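Local coordinates for putative branched-chain-amino-acid aminotransferase (Thermotoga maritima MSB8, PDB 3CSW), which probably catalyses amino-group transfer between the branched-chain amino acids leucine, isoleucine or valine and 2-oxoglutarate, using pyridoxal 5'-phosphate as cofactor, at residues E44-Y49 and F54-H59; V132-D137 and Q173-S178; N181-K186 and N207-A212. All coordinates share one frame; numbering follows the deposited sequence. Where two conformers were deposited one is given.

Contact 1: residues E44-Y49 and F54-H59; sequences ETLRTY and FAAYKH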
loop_
_atom_site.group_PDB
_atom_site.type_symbol
_atom_site.label_atom_id
_atom_site.label_comp_id
_atom_site.label_asym_id
_atom_site.label_seq_id
_atom_site.Cartn_x
_atom_site.Cartn_y
_atom_site.Cartn_z
ATOM N N GLU A 44 -1.803 24.596 17.322
ATOM C CA GLU A 44 -1.316 25.521 16.298
ATOM C C GLU A 44 -0.102 26.286 16.826
ATOM O O GLU A 44 0.053 26.439 18.040
ATOM C CB GLU A 44 -2.419 26.516 15.909
ATOM C CG GLU A 44 -3.475 25.980 14.946
ATOM C CD GLU A 44 -2.888 25.546 13.595
ATOM O OE1 GLU A 44 -1.943 26.190 13.122
ATOM O OE2 GLU A 44 -3.384 24.563 13.008
ATOM N N THR A 45 0.761 26.743 15.913
ATOM C CA THR A 45 1.916 27.574 16.258
ATOM C C THR A 45 1.840 28.866 15.449
ATOM O O THR A 45 1.495 28.840 14.279
ATOM C CB THR A 45 3.274 26.867 15.999
ATOM O OG1 THR A 45 3.456 26.618 14.595
ATOM C CG2 THR A 45 3.366 25.549 16.785
ATOM N N LEU A 46 2.124 29.998 16.092
ATOM C CA LEU A 46 2.108 31.292 15.426
ATOM C C LEU A 46 3.390 32.020 15.760
ATOM O O LEU A 46 4.093 31.649 16.698
ATOM C CB LEU A 46 0.915 32.164 15.873
ATOM C CG LEU A 46 -0.532 31.662 15.696
ATOM C CD1 LEU A 46 -0.942 30.778 16.877
ATOM C CD2 LEU A 46 -1.484 32.834 15.535
ATOM N N ARG A 47 3.716 33.029 14.957
ATOM C CA ARG A 47 4.768 33.987 15.300
ATOM C C ARG A 47 4.220 35.388 15.103
ATOM O O ARG A 47 3.163 35.563 14.523
ATOM C CB ARG A 47 6.020 33.790 14.453
ATOM C CG ARG A 47 5.871 34.158 12.983
ATOM C CD ARG A 47 7.227 34.433 12.360
ATOM N NE ARG A 47 7.695 35.734 12.793
ATOM C CZ ARG A 47 8.900 36.224 12.539
ATOM N NH1 ARG A 47 9.806 35.515 11.867
ATOM N NH2 ARG A 47 9.194 37.444 12.962
ATOM N N THR A 48 4.948 36.385 15.598
ATOM C CA THR A 48 4.580 37.768 15.407
ATOM C C THR A 48 5.543 38.455 14.443
ATOM O O THR A 48 6.677 38.021 14.270
ATOM C CB THR A 48 4.631 38.557 16.728
ATOM O OG1 THR A 48 5.960 38.481 17.255
ATOM C CG2 THR A 48 3.634 37.988 17.757
ATOM N N TYR A 49 5.026 39.499 13.794
ATOM C CA TYR A 49 5.822 40.505 13.081
ATOM C C TYR A 49 5.426 41.826 13.736
ATOM O O TYR A 49 4.235 42.123 13.881
ATOM C CB TYR A 49 5.547 40.524 11.585
ATOM C CG TYR A 49 6.050 39.289 10.857
ATOM C CD1 TYR A 49 7.409 39.110 10.572
ATOM C CD2 TYR A 49 5.165 38.303 10.435
ATOM C CE1 TYR A 49 7.869 37.962 9.884
ATOM C CE2 TYR A 49 5.611 37.156 9.755
ATOM C CZ TYR A 49 6.954 36.986 9.493
ATOM O OH TYR A 49 7.348 35.850 8.823
ATOM N N PHE A 54 0.733 36.945 13.508
ATOM C CA PHE A 54 0.666 36.671 12.092
ATOM C C PHE A 54 -0.295 35.533 11.726
ATOM O O PHE A 54 -0.279 34.457 12.330
ATOM C CB PHE A 54 2.061 36.321 11.562
ATOM C CG PHE A 54 2.099 36.100 10.068
ATOM C CD1 PHE A 54 1.852 37.164 9.190
ATOM C CD2 PHE A 54 2.366 34.847 9.539
ATOM C CE1 PHE A 54 1.886 36.968 7.822
ATOM C CE2 PHE A 54 2.392 34.642 8.168
ATOM C CZ PHE A 54 2.144 35.691 7.312
ATOM N N ALA A 55 -1.093 35.790 10.691
ATOM C CA ALA A 55 -2.041 34.831 10.142
ATOM C C ALA A 55 -2.941 34.255 11.211
ATOM O O ALA A 55 -3.273 33.077 11.151
ATOM C CB ALA A 55 -1.320 33.706 9.354
ATOM N N ALA A 56 -3.400 35.109 12.133
ATOM C CA ALA A 56 -4.183 34.660 13.275
ATOM C C ALA A 56 -5.480 33.955 12.861
ATOM O O ALA A 56 -5.798 32.876 13.371
ATOM C CB ALA A 56 -4.451 35.799 14.235
ATOM N N TYR A 57 -6.206 34.538 11.914
ATOM C CA TYR A 57 -7.450 33.950 11.427
ATOM C C TYR A 57 -7.206 32.602 10.728
ATOM O O TYR A 57 -7.936 31.656 10.948
ATOM C CB TYR A 57 -8.202 34.921 10.487
ATOM C CG TYR A 57 -9.553 34.371 10.104
ATOM C CD1 TYR A 57 -10.553 34.230 11.062
ATOM C CD2 TYR A 57 -9.815 33.941 8.805
ATOM C CE1 TYR A 57 -11.780 33.683 10.740
ATOM C CE2 TYR A 57 -11.039 33.391 8.474
ATOM C CZ TYR A 57 -12.021 33.266 9.443
ATOM O OH TYR A 57 -13.245 32.722 9.120
ATOM N N LYS A 58 -6.171 32.528 9.898
ATOM C CA LYS A 58 -5.819 31.296 9.207
ATOM C C LYS A 58 -5.507 30.165 10.178
ATOM O O LYS A 58 -5.935 29.031 9.967
ATOM C CB LYS A 58 -4.631 31.527 8.267
ATOM C CG LYS A 58 -5.002 32.397 7.079
ATOM C CD LYS A 58 -3.862 32.617 6.118
ATOM C CE LYS A 58 -4.371 33.302 4.852
ATOM N NZ LYS A 58 -3.186 33.620 3.976
ATOM N N HIS A 59 -4.760 30.480 11.232
ATOM C CA HIS A 59 -4.439 29.502 12.270
ATOM C C HIS A 59 -5.660 29.102 13.086
ATOM O O HIS A 59 -5.808 27.947 13.431
ATOM C CB HIS A 59 -3.344 30.038 13.181
ATOM C CG HIS A 59 -1.980 29.956 12.581
ATOM N ND1 HIS A 59 -1.290 28.769 12.486
ATOM C CD2 HIS A 59 -1.181 30.899 12.030
ATOM C CE1 HIS A 59 -0.122 28.988 11.907
ATOM N NE2 HIS A 59 -0.023 30.273 11.638
HETATM O O HOH W 1 1.940 32.893 12.824
#
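E44 meets the ND1 edge of H59 at one end, Y49 and F54 meet edge-to-face at the other, and L46 fills the middle; the pairing illustrates how a strand can fix the first turn of the helix that follows it. H59 ND1 donates to E44 OE1 at 2.7 Å in a nearly straight bond (168°). The oxygen lies in the imidazole plane, yet ND1 meets it on the anti side and well out of the carboxylate plane, which is turned 54° against the ring. E44 gets there because its chain bends at chi2 (-61°), folding the carboxylate back toward the helix. Over one imidazole face sits L46, its CG 4.0 Å from the ring centroid in a CH-pi contact, while its CD2 lies 4.4 Å from A56 CB. The strand thus engages both edge and face of H59.

At the far end, F54 turns its face to the edge of Y49: the planes are perpendicular, with Y49 CE2 3.7 Å from F54 CG, and A55 CB covers the opposite face. The Y49 ring is backed by R47, whose guanidinium lies over CE1 and holds T48 O side-on through NE and NH2. Between the aromatic pair and the histidine, F54 N donates to R47 O at 3.0 Å, and a water accepts from R47 N and donates to F54 O, joining the backbones directly and through one bridging water.

E44 OE2 also forms a salt bridge with R62, which hydrogen-bonds the cofactor. The nearest side-chain atoms of E44 and K145 are about 3 Å apart; by similarity K145 carries the cofactor, though it is not linked to it here. This is a beta-hairpin running into helix 56-68, a strand-helix junction beside the pyridoxal phosphate site of a class-IV aminotransferase.

Contact 2: residues V132-D137 and Q173-S178; sequences VRRIPD and QVCEGS. With PLP (pyridoxal-5'-phosphate), chain E.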
loop_
_atom_site.group_PDB
_atom_site.type_symbol
_atom_site.label_atom_id
_atom_site.label_comp_id
_atom_site.label_asym_id
_atom_site.label_seq_id
_atom_site.Cartn_x
_atom_site.Cartn_y
_atom_site.Cartn_z
ATOM N N VAL A 132 10.771 7.375 8.840
ATOM C CA VAL A 132 9.373 7.329 9.137
ATOM C C VAL A 132 8.598 7.837 7.911
ATOM O O VAL A 132 8.873 8.940 7.414
ATOM C CB VAL A 132 9.077 8.215 10.363
ATOM C CG1 VAL A 132 7.607 8.179 10.691
ATOM C CG2 VAL A 132 9.923 7.762 11.565
ATOM N N ARG A 133 7.657 7.019 7.418
ATOM C CA ARG A 133 6.763 7.421 6.344
ATOM C C ARG A 133 5.558 8.119 6.931
ATOM O O ARG A 133 5.095 7.777 8.005
ATOM C CB ARG A 133 6.300 6.251 5.476
ATOM C CG ARG A 133 7.380 5.491 4.758
ATOM C CD ARG A 133 8.116 6.364 3.766
ATOM N NE ARG A 133 9.187 5.588 3.147
ATOM C CZ ARG A 133 9.133 4.963 1.972
ATOM N NH1 ARG A 133 8.058 5.018 1.180
ATOM N NH2 ARG A 133 10.192 4.255 1.577
ATOM N N ARG A 134 5.066 9.118 6.212
ATOM C CA ARG A 134 3.865 9.857 6.594
ATOM C C ARG A 134 2.665 8.907 6.657
ATOM O O ARG A 134 2.489 8.081 5.767
ATOM C CB ARG A 134 3.613 10.965 5.581
ATOM C CG ARG A 134 2.606 12.024 6.001
ATOM C CD ARG A 134 3.262 12.999 6.949
ATOM N NE ARG A 134 2.526 14.249 7.062
ATOM C CZ ARG A 134 1.818 14.659 8.112
ATOM N NH1 ARG A 134 1.688 13.928 9.201
ATOM N NH2 ARG A 134 1.231 15.847 8.071
ATOM N N ILE A 135 1.843 9.032 7.715
ATOM C CA ILE A 135 0.689 8.154 7.901
ATOM C C ILE A 135 -0.303 8.455 6.784
ATOM O O ILE A 135 -0.586 9.643 6.511
ATOM C CB ILE A 135 -0.019 8.343 9.289
ATOM C CG1 ILE A 135 0.925 7.991 10.442
ATOM C CG2 ILE A 135 -1.319 7.506 9.339
ATOM C CD1 ILE A 135 0.343 8.321 11.872
ATOM N N PRO A 136 -0.817 7.401 6.122
ATOM C CA PRO A 136 -1.731 7.626 5.003
ATOM C C PRO A 136 -3.134 7.982 5.493
ATOM O O PRO A 136 -3.484 7.675 6.629
ATOM C CB PRO A 136 -1.716 6.272 4.264
ATOM C CG PRO A 136 -1.493 5.275 5.330
ATOM C CD PRO A 136 -0.568 5.961 6.332
ATOM N N ASP A 137 -3.911 8.607 4.616
ATOM C CA ASP A 137 -5.281 9.036 4.893
ATOM C C ASP A 137 -6.214 7.940 5.441
ATOM O O ASP A 137 -7.060 8.225 6.277
ATOM C CB ASP A 137 -5.899 9.682 3.614
ATOM C CG ASP A 137 -7.152 10.510 3.919
ATOM O OD1 ASP A 137 -7.105 11.417 4.791
ATOM O OD2 ASP A 137 -8.202 10.253 3.282
ATOM N N GLN A 173 6.609 9.206 -2.595
ATOM C CA GLN A 173 6.355 10.606 -2.915
ATOM C C GLN A 173 6.866 11.458 -1.767
ATOM O O GLN A 173 6.829 11.041 -0.623
ATOM C CB GLN A 173 4.860 10.890 -3.191
ATOM C CG GLN A 173 3.902 10.965 -1.983
ATOM C CD GLN A 173 3.380 9.611 -1.504
ATOM O OE1 GLN A 173 4.005 8.578 -1.707
ATOM N NE2 GLN A 173 2.234 9.631 -0.848
ATOM N N VAL A 174 7.364 12.647 -2.089
ATOM C CA VAL A 174 7.727 13.622 -1.075
ATOM C C VAL A 174 6.444 14.157 -0.419
ATOM O O VAL A 174 5.497 14.601 -1.102
ATOM C CB VAL A 174 8.543 14.794 -1.686
ATOM C CG1 VAL A 174 8.912 15.797 -0.620
ATOM C CG2 VAL A 174 9.797 14.264 -2.408
ATOM N N CYS A 175 6.392 14.095 0.902
ATOM C CA CYS A 175 5.287 14.727 1.627
ATOM C C CYS A 175 5.775 16.059 2.164
ATOM O O CYS A 175 5.476 17.121 1.599
ATOM C CB CYS A 175 4.728 13.801 2.727
ATOM S SG CYS A 175 3.737 12.456 2.012
ATOM N N GLU A 176 6.528 16.010 3.259
ATOM C CA GLU A 176 6.955 17.208 3.913
ATOM C C GLU A 176 7.999 16.917 4.977
ATOM O O GLU A 176 8.259 15.779 5.285
ATOM C CB GLU A 176 5.733 17.878 4.560
ATOM C CG GLU A 176 5.019 17.029 5.612
ATOM C CD GLU A 176 3.567 17.428 5.817
ATOM O OE1 GLU A 176 3.291 18.605 6.100
ATOM O OE2 GLU A 176 2.689 16.553 5.705
ATOM N N GLY A 177 8.567 17.972 5.562
ATOM C CA GLY A 177 9.415 17.821 6.730
ATOM C C GLY A 177 8.573 17.565 7.975
ATOM O O GLY A 177 7.363 17.753 7.942
ATOM N N SER A 178 9.228 17.169 9.081
ATOM C CA SER A 178 8.553 16.941 10.380
ATOM C C SER A 178 7.883 18.202 10.972
ATOM O O SER A 178 6.961 18.100 11.789
ATOM C CB SER A 178 9.500 16.280 11.403
ATOM O OG SER A 178 10.453 17.180 11.961
HETATM N N1 PLP E . 4.323 20.162 8.144
HETATM C C2 PLP E . 4.168 19.717 9.453
HETATM C C2A PLP E . 4.165 18.239 9.690
HETATM C C3 PLP E . 4.024 20.651 10.503
HETATM O O3 PLP E . 3.954 20.238 11.813
HETATM C C4 PLP E . 4.036 22.036 10.211
HETATM C C4A PLP E . 3.949 23.053 11.316
HETATM O O4A PLP E . 4.973 23.375 11.949
HETATM C C5 PLP E . 4.201 22.460 8.882
HETATM C C6 PLP E . 4.332 21.514 7.863
HETATM C C5A PLP E . 4.449 23.912 8.540
HETATM O O4P PLP E . 3.219 24.619 8.472
HETATM P P PLP E . 3.114 26.227 8.727
HETATM O O1P PLP E . 1.635 26.631 8.888
HETATM O O2P PLP E . 3.707 26.956 7.555
HETATM O O3P PLP E . 3.911 26.491 9.998
#
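The R134–E176 salt bridge belongs to the pyridoxal phosphate site: E176 meets the ring nitrogen and R134 stands behind it. PLP N1 donates to E176 OE1 at 2.8 Å. The other carboxylate oxygen faces R134, which takes hold side-on with two nitrogens on a single atom, R134 NE lying 2.7 Å and R134 NH2 2.9 Å from E176 OE2. That oxygen lies near the guanidinium plane, at its edge, yet both donors come from the same face of the carboxylate, whose plane stands 69° from that of the guanidinium. Because two N-H groups converge on one oxygen, neither bond is straight.

Two torsions make the meeting possible. E176 places CG between its backbone N and carbonyl carbon (chi1 60°) and then runs extended to the cofactor, whereas the R134 chain bends at chi2 (79°). Behind the bend, R134 CB packs on C175 SG at 3.9 Å. Further bonds fix both partners: R134 NH1 forms a salt bridge with D151, and E176 OE2 also accepts from L200 N.

A leucine in place of R134 would probably leave E176 OE2 with L200 N but without its charged partner, so that the carboxylate is less firmly set toward the pyridine nitrogen, with D151 losing its ionic mate as well.

C175 and E176 together face L167 on the neighbouring strand, forming a classic beta bulge. A glutamate facing the pyridine nitrogen, where it is likely to favour a protonated N1, is typical of the fold-type IV, class-IV aminotransferase site.

Contact 3: residues N181-K186 and N207-A212; sequences NVFLVK and NVIKLA. With PLP (pyridoxal-5'-phosphate), chain E.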
loop_
_atom_site.group_PDB
_atom_site.type_symbol
_atom_site.label_atom_id
_atom_site.label_comp_id
_atom_site.label_asym_id
_atom_site.label_seq_id
_atom_site.Cartn_x
_atom_site.Cartn_y
_atom_site.Cartn_z
ATOM N N ASN A 181 7.067 22.496 5.286
ATOM C CA ASN A 181 6.782 22.022 3.938
ATOM C C ASN A 181 8.028 22.140 3.039
ATOM O O ASN A 181 8.968 22.891 3.338
ATOM C CB ASN A 181 5.596 22.749 3.319
ATOM C CG ASN A 181 4.271 22.418 3.999
ATOM O OD1 ASN A 181 3.712 23.252 4.723
ATOM N ND2 ASN A 181 3.754 21.211 3.761
ATOM N N VAL A 182 8.031 21.362 1.955
ATOM C CA VAL A 182 9.154 21.246 1.010
ATOM C C VAL A 182 8.822 21.822 -0.365
ATOM O O VAL A 182 7.764 21.572 -0.928
ATOM C CB VAL A 182 9.554 19.744 0.848
ATOM C CG1 VAL A 182 10.649 19.513 -0.274
ATOM C CG2 VAL A 182 10.006 19.199 2.212
ATOM N N PHE A 183 9.765 22.595 -0.885
ATOM C CA PHE A 183 9.722 23.094 -2.229
ATOM C C PHE A 183 11.035 22.736 -2.935
ATOM O O PHE A 183 12.094 22.632 -2.296
ATOM C CB PHE A 183 9.586 24.630 -2.228
ATOM C CG PHE A 183 8.237 25.144 -1.804
ATOM C CD1 PHE A 183 7.874 25.168 -0.469
ATOM C CD2 PHE A 183 7.344 25.651 -2.745
ATOM C CE1 PHE A 183 6.646 25.673 -0.069
ATOM C CE2 PHE A 183 6.115 26.147 -2.360
ATOM C CZ PHE A 183 5.767 26.167 -1.011
ATOM N N LEU A 184 10.951 22.536 -4.251
ATOM C CA LEU A 184 12.137 22.365 -5.083
ATOM C C LEU A 184 12.035 23.268 -6.302
ATOM O O LEU A 184 10.951 23.728 -6.679
ATOM C CB LEU A 184 12.387 20.898 -5.478
ATOM C CG LEU A 184 11.391 20.159 -6.367
ATOM C CD1 LEU A 184 12.088 19.034 -7.063
ATOM C CD2 LEU A 184 10.198 19.636 -5.563
ATOM N N VAL A 185 13.177 23.574 -6.890
ATOM C CA VAL A 185 13.203 24.403 -8.102
ATOM C C VAL A 185 13.921 23.593 -9.152
ATOM O O VAL A 185 14.977 23.031 -8.871
ATOM C CB VAL A 185 13.926 25.759 -7.920
ATOM C CG1 VAL A 185 13.998 26.507 -9.258
ATOM C CG2 VAL A 185 13.242 26.630 -6.841
ATOM N N LYS A 186 13.337 23.524 -10.345
ATOM C CA LYS A 186 13.915 22.793 -11.472
ATOM C C LYS A 186 13.605 23.522 -12.760
ATOM O O LYS A 186 12.435 23.718 -13.082
ATOM C CB LYS A 186 13.349 21.370 -11.515
ATOM C CG LYS A 186 13.962 20.444 -12.558
ATOM C CD LYS A 186 15.459 20.324 -12.412
ATOM C CE LYS A 186 15.980 19.187 -13.247
ATOM N NZ LYS A 186 17.444 19.089 -13.136
ATOM N N ASN A 207 1.449 31.116 1.428
ATOM C CA ASN A 207 1.986 32.452 1.163
ATOM C C ASN A 207 3.103 32.478 0.141
ATOM O O ASN A 207 3.169 33.405 -0.682
ATOM C CB ASN A 207 2.457 33.114 2.457
ATOM C CG ASN A 207 1.316 33.773 3.218
ATOM O OD1 ASN A 207 0.693 34.718 2.730
ATOM N ND2 ASN A 207 1.067 33.306 4.423
ATOM N N VAL A 208 3.972 31.462 0.184
ATOM C CA VAL A 208 5.082 31.349 -0.765
ATOM C C VAL A 208 4.559 31.073 -2.177
ATOM O O VAL A 208 5.087 31.628 -3.125
ATOM C CB VAL A 208 6.115 30.286 -0.310
ATOM C CG1 VAL A 208 7.143 29.970 -1.413
ATOM C CG2 VAL A 208 6.810 30.775 0.988
ATOM N N ILE A 209 3.521 30.244 -2.307
ATOM C CA ILE A 209 2.889 29.966 -3.615
ATOM C C ILE A 209 2.328 31.262 -4.222
ATOM O O ILE A 209 2.551 31.570 -5.418
ATOM C CB ILE A 209 1.798 28.852 -3.508
ATOM C CG1 ILE A 209 2.464 27.502 -3.222
ATOM C CG2 ILE A 209 0.958 28.740 -4.805
ATOM C CD1 ILE A 209 1.516 26.390 -2.814
ATOM N N LYS A 210 1.641 32.047 -3.389
ATOM C CA LYS A 210 1.117 33.347 -3.815
ATOM C C LYS A 210 2.223 34.336 -4.156
ATOM O O LYS A 210 2.100 35.107 -5.109
ATOM C CB LYS A 210 0.193 33.934 -2.744
ATOM C CG LYS A 210 -1.026 33.081 -2.518
ATOM C CD LYS A 210 -2.039 33.747 -1.612
ATOM C CE LYS A 210 -3.023 32.697 -1.067
ATOM N NZ LYS A 210 -4.398 33.221 -0.876
ATOM N N LEU A 211 3.283 34.347 -3.363
ATOM C CA LEU A 211 4.432 35.205 -3.645
ATOM C C LEU A 211 5.082 34.800 -4.958
ATOM O O LEU A 211 5.441 35.662 -5.771
ATOM C CB LEU A 211 5.466 35.140 -2.519
ATOM C CG LEU A 211 6.800 35.858 -2.725
ATOM C CD1 LEU A 211 6.602 37.353 -2.885
ATOM C CD2 LEU A 211 7.719 35.556 -1.564
ATOM N N ALA A 212 5.265 33.503 -5.176
ATOM C CA ALA A 212 5.894 33.042 -6.429
ATOM C C ALA A 212 5.086 33.544 -7.631
ATOM O O ALA A 212 5.648 34.084 -8.588
ATOM C CB ALA A 212 6.053 31.525 -6.451
HETATM N N1 PLP E . 4.323 20.162 8.144
HETATM C C2 PLP E . 4.168 19.717 9.453
HETATM C C2A PLP E . 4.165 18.239 9.690
HETATM C C3 PLP E . 4.024 20.651 10.503
HETATM O O3 PLP E . 3.954 20.238 11.813
HETATM C C4 PLP E . 4.036 22.036 10.211
HETATM C C4A PLP E . 3.949 23.053 11.316
HETATM O O4A PLP E . 4.973 23.375 11.949
HETATM C C5 PLP E . 4.201 22.460 8.882
HETATM C C6 PLP E . 4.332 21.514 7.863
HETATM C C5A PLP E . 4.449 23.912 8.540
HETATM O O4P PLP E . 3.219 24.619 8.472
HETATM P P PLP E . 3.114 26.227 8.727
HETATM O O1P PLP E . 1.635 26.631 8.888
HETATM O O2P PLP E . 3.707 26.956 7.555
HETATM O O3P PLP E . 3.911 26.491 9.998
#
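The F183 ring receives V208 over one face, with CG1 lying off centre near the ring's perimeter, and I209 at its edge, where CG1 lies in the ring plane. The separations are those of ordinary apolar packing: F183 CZ to V208 CG1 is 4.1 Å, and F183 CE2 to I209 CG1 is 4.0 Å. V208 and F183 point in opposite directions as they overlap, while the I209 side chain runs nearly perpendicular to F183. V208 turns its CG1 methyl away from its own backbone N (chi1 169°), which brings that methyl over the ring.

Here one aromatic side chain joins helix 203-214 to the mixed sheet that includes strands 181-186, 189-193 and 234-239, an instance of alpha/beta packing in which neighbouring residues of a helix share a single ring. Within the sheet F183 also stacks with F236, and it touches L190 and T192; V208 is backed by F271 of helix 262-276. Both elements reach the cofactor at their N-terminal ends. N181 OD1 stands 3.6 Å from PLP C6, N181 ND2 donates to L200 O, and I203 and T204, which open the helix, hydrogen-bond the cofactor.

From the N terminus the contacts follow one another in series, neither nested nor crossed. Contact 1 closes a short loop of four residues, two of them in strand 52-53, and ties the antiparallel sheet, through strand 42-49, to helix 56-68. Contact 2 spans 35 residues, bringing the loop after strand 125-129 back to strand 174-177; contact 3 encloses 20 residues between strand 181-186 and helix 203-214. Contacts 2 and 3 abut where their strands succeed each other, E176 and G177 packing on N181 and V182. Contacts 1 and 3 meet through F54 and N207. Contacts 1 and 2 stay apart, about 10 Å between nearest atoms, and the cofactor lies near all three.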